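Local coordinates for protein ferric-chelate reductase (NAD(P)H) (Archaeoglobus fulgidus, PDB 1I0R) that reduces chelated ferric iron, as in siderophores, with NADH or NADPH as electron donor, binding FMN and working as a homodimer, at residues Ile9-Tyr14 with Ile28-Phe33. Sequence-based numbering, arbitrary orientation.
Sequences ISYGLY and IANTVF
Tyr14 and Ala29 form an antiparallel hydrogen-bonded pair: Tyr14 N donates to Ala29 O at 2.9 Å, and Ala29 N returns a bond to Tyr14 O. Beyond this pair 28-33 leaves the register through a break at Asn30 and Thr31, and Gly12 O receives just a CA-H...O contact from Asn30 CA. A water accepts from Gly12 N and Tyr14 OH and donates to Val32 O, bridging the segments. The Tyr14 ring lies over Val32, whose CB sits 3.8 Å from the ring centroid, while Asn30 O meets its edge in plane. The Tyr14-Ala29 pair stands at the open end of the hairpin of strands 14-20 and 23-37, the first in the six-stranded antiparallel barrel of the flavin reductase fold, and Ile28 to Thr31 belong to the FMN site. Asn30 CG lies between its own backbone N and carbonyl carbon (chi1 70°), near the Tyr11 ring; the amide plane is 18° from the ring plane, ND2 over the face, 3.5 Å from Tyr11 CG. Thr31 OG1 donates to Asn30 OD1 at 3.0 Å from above the carbonyl plane. Leu13 CD1 packs on Ile28 CG2. Both tyrosine hydroxyls bond the second subunit, Tyr11 OH to its Gln34 N and Tyr14 OH to its Ser10 N.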
loop_
_atom_site.group_PDB
_atom_site.type_symbol
_atom_site.label_atom_id
_atom_site.label_comp_id
_atom_site.label_asym_id
_atom_site.label_seq_id
_atom_site.Cartn_x
_atom_site.Cartn_y
_atom_site.Cartn_z
ATOM N N ILE B 9 2.407 -5.045 7.810
ATOM C CA ILE B 9 2.268 -4.106 6.688
ATOM C C ILE B 9 0.831 -3.541 6.715
ATOM O O ILE B 9 -0.146 -4.289 6.902
ATOM C CB ILE B 9 2.533 -4.824 5.344
ATOM C CG1 ILE B 9 3.986 -5.308 5.316
ATOM C CG2 ILE B 9 2.214 -3.904 4.162
ATOM C CD1 ILE B 9 4.312 -6.163 4.086
ATOM N N SER B 10 0.703 -2.229 6.520
ATOM C CA SER B 10 -0.604 -1.548 6.588
ATOM C C SER B 10 -1.311 -1.357 5.231
ATOM O O SER B 10 -0.682 -1.086 4.208
ATOM C CB SER B 10 -0.435 -0.165 7.260
ATOM O OG SER B 10 -0.015 -0.297 8.625
ATOM N N TYR B 11 -2.642 -1.502 5.234
ATOM C CA TYR B 11 -3.448 -1.337 4.023
ATOM C C TYR B 11 -4.773 -0.649 4.321
ATOM O O TYR B 11 -5.206 -0.561 5.474
ATOM C CB TYR B 11 -3.844 -2.690 3.412
ATOM C CG TYR B 11 -2.738 -3.671 3.114
ATOM C CD1 TYR B 11 -2.171 -4.448 4.127
ATOM C CD2 TYR B 11 -2.257 -3.816 1.816
ATOM C CE1 TYR B 11 -1.140 -5.343 3.853
ATOM C CE2 TYR B 11 -1.239 -4.703 1.519
ATOM C CZ TYR B 11 -0.670 -5.463 2.539
ATOM O OH TYR B 11 0.401 -6.278 2.302
ATOM N N GLY B 12 -5.403 -0.167 3.254
ATOM C CA GLY B 12 -6.741 0.402 3.396
ATOM C C GLY B 12 -7.717 -0.714 2.992
ATOM O O GLY B 12 -7.333 -1.873 2.872
ATOM N N LEU B 13 -9.002 -0.372 2.845
ATOM C CA LEU B 13 -10.012 -1.345 2.363
ATOM C C LEU B 13 -10.803 -0.595 1.285
ATOM O O LEU B 13 -11.260 0.529 1.489
ATOM C CB LEU B 13 -10.939 -1.848 3.478
ATOM C CG LEU B 13 -11.538 -3.205 3.074
ATOM C CD1 LEU B 13 -10.425 -4.291 3.015
ATOM C CD2 LEU B 13 -12.618 -3.610 4.080
ATOM N N TYR B 14 -10.943 -1.241 0.132
ATOM C CA TYR B 14 -11.537 -0.603 -1.040
ATOM C C TYR B 14 -12.422 -1.530 -1.830
ATOM O O TYR B 14 -12.401 -2.742 -1.642
ATOM C CB TYR B 14 -10.413 -0.181 -2.012
ATOM C CG TYR B 14 -9.191 0.467 -1.370
ATOM C CD1 TYR B 14 -8.151 -0.300 -0.844
ATOM C CD2 TYR B 14 -9.119 1.841 -1.256
ATOM C CE1 TYR B 14 -7.053 0.314 -0.206
ATOM C CE2 TYR B 14 -8.043 2.459 -0.627
ATOM C CZ TYR B 14 -7.017 1.693 -0.104
ATOM O OH TYR B 14 -5.996 2.360 0.556
ATOM N N ILE B 28 -13.812 -6.529 -3.293
ATOM C CA ILE B 28 -13.141 -5.841 -2.189
ATOM C C ILE B 28 -11.657 -6.114 -2.387
ATOM O O ILE B 28 -11.257 -7.194 -2.830
ATOM C CB ILE B 28 -13.560 -6.422 -0.816
ATOM C CG1 ILE B 28 -15.012 -6.038 -0.503
ATOM C CG2 ILE B 28 -12.645 -5.882 0.289
ATOM C CD1 ILE B 28 -15.290 -4.534 -0.538
ATOM N N ALA B 29 -10.823 -5.131 -2.065
ATOM C CA ALA B 29 -9.382 -5.296 -2.204
ATOM C C ALA B 29 -8.707 -4.474 -1.122
ATOM O O ALA B 29 -9.242 -3.453 -0.684
ATOM C CB ALA B 29 -8.918 -4.796 -3.578
ATOM N N ASN B 30 -7.517 -4.902 -0.695
ATOM C CA ASN B 30 -6.789 -4.078 0.271
ATOM C C ASN B 30 -5.507 -3.540 -0.388
ATOM O O ASN B 30 -4.894 -2.591 0.115
ATOM C CB ASN B 30 -6.478 -4.875 1.568
ATOM C CG ASN B 30 -5.444 -5.975 1.372
ATOM O OD1 ASN B 30 -5.217 -6.451 0.265
ATOM N ND2 ASN B 30 -4.816 -6.392 2.473
ATOM N N THR B 31 -5.160 -4.060 -1.566
ATOM C CA THR B 31 -3.903 -3.659 -2.202
ATOM C C THR B 31 -4.075 -2.628 -3.308
ATOM O O THR B 31 -4.115 -2.953 -4.509
ATOM C CB THR B 31 -3.151 -4.920 -2.693
ATOM O OG1 THR B 31 -2.973 -5.808 -1.573
ATOM C CG2 THR B 31 -1.766 -4.566 -3.237
ATOM N N VAL B 32 -4.200 -1.375 -2.871
ATOM C CA VAL B 32 -4.384 -0.214 -3.734
ATOM C C VAL B 32 -3.443 0.847 -3.193
ATOM O O VAL B 32 -3.445 1.141 -1.989
ATOM C CB VAL B 32 -5.821 0.332 -3.651
ATOM C CG1 VAL B 32 -5.937 1.627 -4.432
ATOM C CG2 VAL B 32 -6.811 -0.741 -4.166
ATOM N N PHE B 33 -2.626 1.401 -4.073
ATOM C CA PHE B 33 -1.655 2.393 -3.651
ATOM C C PHE B 33 -1.256 3.331 -4.768
ATOM O O PHE B 33 -1.223 2.957 -5.933
ATOM C CB PHE B 33 -0.427 1.708 -3.012
ATOM C CG PHE B 33 0.223 0.626 -3.848
ATOM C CD1 PHE B 33 1.396 0.885 -4.534
ATOM C CD2 PHE B 33 -0.257 -0.680 -3.829
ATOM C CE1 PHE B 33 2.101 -0.154 -5.189
ATOM C CE2 PHE B 33 0.430 -1.717 -4.477
ATOM C CZ PHE B 33 1.614 -1.450 -5.155
HETATM O O HOH W 1 -3.770 0.972 0.801
#